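Local atomic coordinates of sporozoite surface protein 2 (Plasmodium vivax, PDB entry 4HQN), a protein that probably acts as a membrane-spanning adhesin in sporozoite gliding and host-cell invasion, here represented by its metal-binding von Willebrand factor A domain and part of its thrombospondin repeat. Residues L23-S28 and L60-F65; T102-A107 and V136-Y141. The protein carries 4 engineered substitutions. All blocks are in the same frame, centred on the assembly; numbering follows the deposited sequence.

Interactions 1 and 2 meet at one manganese ion, which occupies the metal ion-dependent adhesion site of the von Willebrand factor A domain. Their centres lie about 13 Å apart. Interaction 1 brings Ser28 to the metal from the loop just after a central strand, and interaction 2 brings Thr103 from the loop ahead of helix 105-118. Ser28 OG and Thr103 OG1 come within 3.1 Å as neighbouring ligands. Behind the metal, Thr103 CG2 packs 3.5 Å from Asp26 OD2 and 3.7 Å from Phe65 CE2, joining the two contacts directly. Ser30 OG and three waters complete a six-ligand shell containing no carboxylate oxygen.

Interaction 1: residues L23-S28 and L60-F65; sequences LLVDGS and LYMNLF. With MN (manganese (II) ion), chain E.
Phe65 lays its ring against Asp26, whose CA sits over one face, 3.7 Å from the centroid of the Phe65 ring. CG of Phe65 stands between its own backbone N and carbonyl carbon (chi1 65°), a turn that swings the ring across to the neighbouring strand instead of leaving it above its own. Phe65 CE1 then reaches to 4.0 Å from Leu24 CB, and a flat aromatic suits the place because its face can lie on the Asp26 backbone while Met105 and Ala108 of helix 105-118 also touch it. On the other sheet face Leu23 and Met62 run side by side; the extended methionine chain brings Met62 CE 3.8 Å from Leu23 CD2 and beside Val25 CG2. Leu64 CD1 reaches forward from its partner Val25 to 3.7 Å from Gly27 CA, packing directly on the bare backbone of the glycine. These are neighbouring parallel strands of the Rossmann-like von Willebrand factor A fold, joined by the beta-alpha-beta crossover through helix 33-49, and five backbone bonds tie them, ending with Gly27 N to Phe65 O (2.7 Å). The DxSxS metal motif begins at Asp26, the strand's last residue. Asp26 OD1 accepts from Ser28 N in an Asx turn and, through its syn lone pair, from Ser28 OG at 2.6 Å. The same Ser28 OG binds manganese at 2.2 Å, making Asp26 a second-shell residue that orients the ligand. Asp26 OD2 is hydrogen-bonded to Thr133.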
loop_
_atom_site.group_PDB
_atom_site.type_symbol
_atom_site.label_atom_id
_atom_site.label_comp_id
_atom_site.label_asym_id
_atom_site.label_seq_id
_atom_site.Cartn_x
_atom_site.Cartn_y
_atom_site.Cartn_z
ATOM N N LEU A 23 -3.391 -6.603 6.281
ATOM C CA LEU A 23 -4.327 -6.885 7.364
ATOM C C LEU A 23 -3.631 -7.838 8.346
ATOM O O LEU A 23 -3.362 -8.993 8.014
ATOM C CB LEU A 23 -5.609 -7.511 6.807
ATOM C CG LEU A 23 -6.705 -7.872 7.814
ATOM C CD1 LEU A 23 -7.097 -6.688 8.666
ATOM C CD2 LEU A 23 -7.919 -8.426 7.090
ATOM N N LEU A 24 -3.302 -7.326 9.530
ATOM C CA LEU A 24 -2.607 -8.098 10.567
ATOM C C LEU A 24 -3.593 -8.426 11.668
ATOM O O LEU A 24 -4.067 -7.540 12.387
ATOM C CB LEU A 24 -1.419 -7.315 11.147
ATOM C CG LEU A 24 -0.537 -6.637 10.106
ATOM C CD1 LEU A 24 0.647 -5.931 10.777
ATOM C CD2 LEU A 24 -0.062 -7.626 9.036
ATOM N N VAL A 25 -3.916 -9.709 11.775
ATOM C CA VAL A 25 -4.960 -10.155 12.667
ATOM C C VAL A 25 -4.381 -10.903 13.873
ATOM O O VAL A 25 -3.683 -11.921 13.727
ATOM C CB VAL A 25 -5.942 -11.089 11.924
ATOM C CG1 VAL A 25 -7.086 -11.501 12.849
ATOM C CG2 VAL A 25 -6.445 -10.420 10.656
ATOM N N ASP A 26 -4.682 -10.393 15.061
ATOM C CA ASP A 26 -4.256 -11.029 16.313
ATOM C C ASP A 26 -4.982 -12.367 16.487
ATOM O O ASP A 26 -6.191 -12.385 16.668
ATOM C CB ASP A 26 -4.610 -10.107 17.490
ATOM C CG ASP A 26 -3.954 -10.530 18.801
ATOM O OD1 ASP A 26 -3.727 -11.741 19.008
ATOM O OD2 ASP A 26 -3.664 -9.628 19.621
ATOM N N GLY A 27 -4.256 -13.480 16.432
ATOM C CA GLY A 27 -4.866 -14.776 16.660
ATOM C C GLY A 27 -4.443 -15.457 17.963
ATOM O O GLY A 27 -4.499 -16.685 18.079
ATOM N N SER A 28 -4.050 -14.658 18.950
ATOM C CA SER A 28 -3.443 -15.185 20.177
ATOM C C SER A 28 -4.473 -15.576 21.237
ATOM O O SER A 28 -5.641 -15.192 21.154
ATOM C CB SER A 28 -2.471 -14.157 20.771
ATOM O OG SER A 28 -3.163 -13.021 21.245
ATOM N N LEU A 60 -4.855 -7.149 -1.234
ATOM C CA LEU A 60 -4.853 -7.469 0.182
ATOM C C LEU A 60 -3.685 -8.376 0.538
ATOM O O LEU A 60 -3.369 -9.316 -0.199
ATOM C CB LEU A 60 -6.176 -8.157 0.557
ATOM C CG LEU A 60 -6.337 -8.731 1.963
ATOM C CD1 LEU A 60 -6.467 -7.617 2.993
ATOM C CD2 LEU A 60 -7.546 -9.691 2.008
ATOM N N TYR A 61 -3.036 -8.081 1.659
ATOM C CA TYR A 61 -2.121 -9.032 2.290
ATOM C C TYR A 61 -2.737 -9.354 3.640
ATOM O O TYR A 61 -3.384 -8.503 4.269
ATOM C CB TYR A 61 -0.725 -8.422 2.484
ATOM C CG TYR A 61 0.187 -9.181 3.465
ATOM C CD1 TYR A 61 0.187 -8.893 4.834
ATOM C CD2 TYR A 61 1.051 -10.169 3.012
ATOM C CE1 TYR A 61 1.031 -9.577 5.724
ATOM C CE2 TYR A 61 1.885 -10.854 3.884
ATOM C CZ TYR A 61 1.877 -10.554 5.235
ATOM O OH TYR A 61 2.738 -11.244 6.069
ATOM N N MET A 62 -2.547 -10.573 4.105
ATOM C CA MET A 62 -3.142 -10.923 5.380
ATOM C C MET A 62 -2.231 -11.814 6.190
ATOM O O MET A 62 -1.705 -12.821 5.709
ATOM C CB MET A 62 -4.498 -11.596 5.186
ATOM C CG MET A 62 -5.252 -11.904 6.488
ATOM S SD MET A 62 -6.831 -12.692 6.053
ATOM C CE MET A 62 -7.849 -12.204 7.434
ATOM N N ASN A 63 -2.057 -11.441 7.442
ATOM C CA ASN A 63 -1.252 -12.241 8.333
ATOM C C ASN A 63 -2.006 -12.492 9.621
ATOM O O ASN A 63 -2.695 -11.600 10.142
ATOM C CB ASN A 63 0.058 -11.517 8.656
ATOM C CG ASN A 63 1.074 -12.430 9.286
ATOM O OD1 ASN A 63 0.972 -12.766 10.469
ATOM N ND2 ASN A 63 2.057 -12.861 8.496
ATOM N N LEU A 64 -1.861 -13.702 10.138
ATOM C CA LEU A 64 -2.422 -14.055 11.436
ATOM C C LEU A 64 -1.270 -14.253 12.412
ATOM O O LEU A 64 -0.345 -15.040 12.151
ATOM C CB LEU A 64 -3.221 -15.340 11.310
ATOM C CG LEU A 64 -3.901 -15.823 12.595
ATOM C CD1 LEU A 64 -5.074 -14.913 12.932
ATOM C CD2 LEU A 64 -4.357 -17.260 12.444
ATOM N N PHE A 65 -1.297 -13.525 13.521
ATOM C CA PHE A 65 -0.189 -13.614 14.458
ATOM C C PHE A 65 -0.603 -14.088 15.841
ATOM O O PHE A 65 -1.546 -13.571 16.451
ATOM C CB PHE A 65 0.635 -12.317 14.523
ATOM C CG PHE A 65 -0.112 -11.124 15.058
ATOM C CD1 PHE A 65 -0.817 -10.288 14.203
ATOM C CD2 PHE A 65 -0.087 -10.826 16.409
ATOM C CE1 PHE A 65 -1.499 -9.167 14.692
ATOM C CE2 PHE A 65 -0.755 -9.703 16.913
ATOM C CZ PHE A 65 -1.467 -8.876 16.045
HETATM MN MN MN E . -2.500 -11.900 23.042
HETATM O O HOH W 1 -3.063 -9.994 22.113
HETATM O O HOH W 2 -2.170 -13.803 23.975
HETATM O O HOH W 3 -1.608 -10.931 24.753
#

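Interaction 2: residues T102-A107 and V136-Y141; sequences TTSMTA and VPNSKY. Engineered in segment 102-107: Ser104 (natural residue Asn). With MN (manganese (II) ion), chain E.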
loop_
_atom_site.group_PDB
_atom_site.type_symbol
_atom_site.label_atom_id
_atom_site.label_comp_id
_atom_site.label_asym_id
_atom_site.label_seq_id
_atom_site.Cartn_x
_atom_site.Cartn_y
_atom_site.Cartn_z
ATOM N N THR A 102 0.982 -16.927 22.380
ATOM C CA THR A 102 1.447 -15.582 22.669
ATOM C C THR A 102 1.134 -14.686 21.468
ATOM O O THR A 102 0.342 -15.068 20.602
ATOM C CB THR A 102 2.948 -15.579 23.092
ATOM O OG1 THR A 102 3.729 -16.320 22.148
ATOM C CG2 THR A 102 3.122 -16.232 24.475
ATOM N N THR A 103 1.735 -13.504 21.409
ATOM C CA THR A 103 1.228 -12.459 20.542
ATOM C C THR A 103 2.358 -11.767 19.776
ATOM O O THR A 103 2.857 -10.716 20.206
ATOM C CB THR A 103 0.445 -11.425 21.383
ATOM O OG1 THR A 103 -0.431 -12.109 22.295
ATOM C CG2 THR A 103 -0.378 -10.473 20.484
ATOM N N SER A 104 2.758 -12.370 18.650
ATOM C CA SER A 104 3.894 -11.886 17.843
ATOM C C SER A 104 3.583 -10.641 17.033
ATOM O O SER A 104 3.735 -10.647 15.804
ATOM C CB SER A 104 4.333 -12.956 16.850
ATOM O OG SER A 104 5.052 -13.983 17.483
ATOM N N MET A 105 3.165 -9.577 17.707
ATOM C CA MET A 105 2.754 -8.362 17.020
ATOM C C MET A 105 3.923 -7.687 16.294
ATOM O O MET A 105 3.773 -7.248 15.157
ATOM C CB MET A 105 2.094 -7.389 17.989
ATOM C CG MET A 105 1.516 -6.165 17.311
ATOM S SD MET A 105 0.901 -4.937 18.486
ATOM C CE MET A 105 -0.463 -5.868 19.170
ATOM N N THR A 106 5.083 -7.626 16.944
ATOM C CA THR A 106 6.273 -7.032 16.345
ATOM C C THR A 106 6.680 -7.804 15.096
ATOM O O THR A 106 7.045 -7.220 14.084
ATOM C CB THR A 106 7.467 -7.001 17.335
ATOM O OG1 THR A 106 7.138 -6.175 18.451
ATOM C CG2 THR A 106 8.720 -6.449 16.665
ATOM N N ALA A 107 6.616 -9.127 15.165
ATOM C CA ALA A 107 6.995 -9.930 14.010
ATOM C C ALA A 107 6.014 -9.735 12.831
ATOM O O ALA A 107 6.432 -9.699 11.674
ATOM C CB ALA A 107 7.130 -11.409 14.401
ATOM N N VAL A 136 -2.210 -6.156 23.404
ATOM C CA VAL A 136 -1.390 -6.732 24.457
ATOM C C VAL A 136 -0.358 -7.615 23.792
ATOM O O VAL A 136 -0.498 -8.822 23.744
ATOM C CB VAL A 136 -2.225 -7.565 25.442
ATOM C CG1 VAL A 136 -1.331 -8.170 26.547
ATOM C CG2 VAL A 136 -3.282 -6.681 26.077
ATOM N N PRO A 137 0.689 -6.995 23.252
ATOM C CA PRO A 137 1.660 -7.736 22.455
ATOM C C PRO A 137 2.691 -8.399 23.349
ATOM O O PRO A 137 2.714 -8.128 24.546
ATOM C CB PRO A 137 2.305 -6.631 21.626
ATOM C CG PRO A 137 2.278 -5.442 22.548
ATOM C CD PRO A 137 0.978 -5.552 23.290
ATOM N N ASN A 138 3.524 -9.264 22.777
ATOM C CA ASN A 138 4.625 -9.848 23.518
ATOM C C ASN A 138 5.508 -8.789 24.191
ATOM O O ASN A 138 5.944 -8.989 25.320
ATOM C CB ASN A 138 5.466 -10.740 22.611
ATOM C CG ASN A 138 4.785 -12.064 22.296
ATOM O OD1 ASN A 138 3.783 -12.440 22.919
ATOM N ND2 ASN A 138 5.356 -12.797 21.347
ATOM N N SER A 139 5.779 -7.676 23.495
ATOM C CA SER A 139 6.576 -6.575 24.065
ATOM C C SER A 139 6.065 -5.236 23.543
ATOM O O SER A 139 6.016 -5.007 22.329
ATOM C CB SER A 139 8.050 -6.740 23.720
ATOM O OG SER A 139 8.788 -5.627 24.147
ATOM N N LYS A 140 5.629 -4.379 24.455
ATOM C CA LYS A 140 5.008 -3.121 24.061
ATOM C C LYS A 140 5.986 -2.197 23.345
ATOM O O LYS A 140 5.654 -1.608 22.316
ATOM C CB LYS A 140 4.350 -2.419 25.252
ATOM C CG LYS A 140 2.954 -2.969 25.538
ATOM C CD LYS A 140 2.240 -2.232 26.666
ATOM C CE LYS A 140 0.899 -2.889 26.995
ATOM N NZ LYS A 140 1.061 -4.239 27.634
ATOM N N TYR A 141 7.190 -2.082 23.882
ATOM C CA TYR A 141 8.174 -1.198 23.287
ATOM C C TYR A 141 8.540 -1.719 21.907
ATOM O O TYR A 141 8.624 -0.946 20.958
ATOM C CB TYR A 141 9.429 -1.080 24.156
ATOM C CG TYR A 141 10.474 -0.143 23.572
ATOM C CD1 TYR A 141 11.344 -0.576 22.567
ATOM C CD2 TYR A 141 10.579 1.174 24.006
ATOM C CE1 TYR A 141 12.280 0.268 22.015
ATOM C CE2 TYR A 141 11.518 2.031 23.456
ATOM C CZ TYR A 141 12.365 1.570 22.462
ATOM O OH TYR A 141 13.306 2.408 21.908
HETATM MN MN MN E . -2.500 -11.900 23.042
HETATM O O HOH W 4 5.432 -15.439 20.459
HETATM O O HOH W 5 1.249 -12.761 24.428
HETATM O O HOH W 3 -1.608 -10.931 24.753
HETATM O O HOH W 1 -3.063 -9.994 22.113
HETATM O O HOH W 2 -2.170 -13.803 23.975
#
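The flat amide of Asn138 has the Thr103 backbone over one face and two waters at its edge, one at OD1 and one at ND2. Thr103 O stands 3.1 Å from Asn138 CG, and Thr103 N approaches from that same side. This N-H donates to Asn138 OD1 (2.8 Å) from 39° out of the amide plane, while Asn138 N returns a bond to Thr103 O at 3.0 Å. The two edge waters hold the amide's rotation. One donates to Asn138 OD1 and also bonds Thr103 OG1; the other accepts from Asn138 ND2 and bonds Thr102 OG1. Asparagine suits the place because its short side chain offers both an acceptor and a donor, and CG lying beside its own backbone N (chi1 -74°) folds the amide back over the threonine. The contact joins two loops at the metal ion-dependent adhesion site of the von Willebrand factor A fold, each leading into a helix, 105-118 and 140-151. Thr103 OG1 coordinates manganese at 2.2 Å, with its CG2 methyl anti to the backbone N and turned inward. Direct coordination by this threonine resembles the open state of related integrin domains. Val136 takes part through the backbone: its carbonyl O accepts a 2.6 Å bond from a metal-bound water, linking the second loop to the first coordination shell. Deeper in, Met105 bends at its thioether (chi3 -67°) so that CB and CE both rest on Pro137 CB, Met105 CB at 3.7 Å. Phe170 of helix 168-175 packs on both residues.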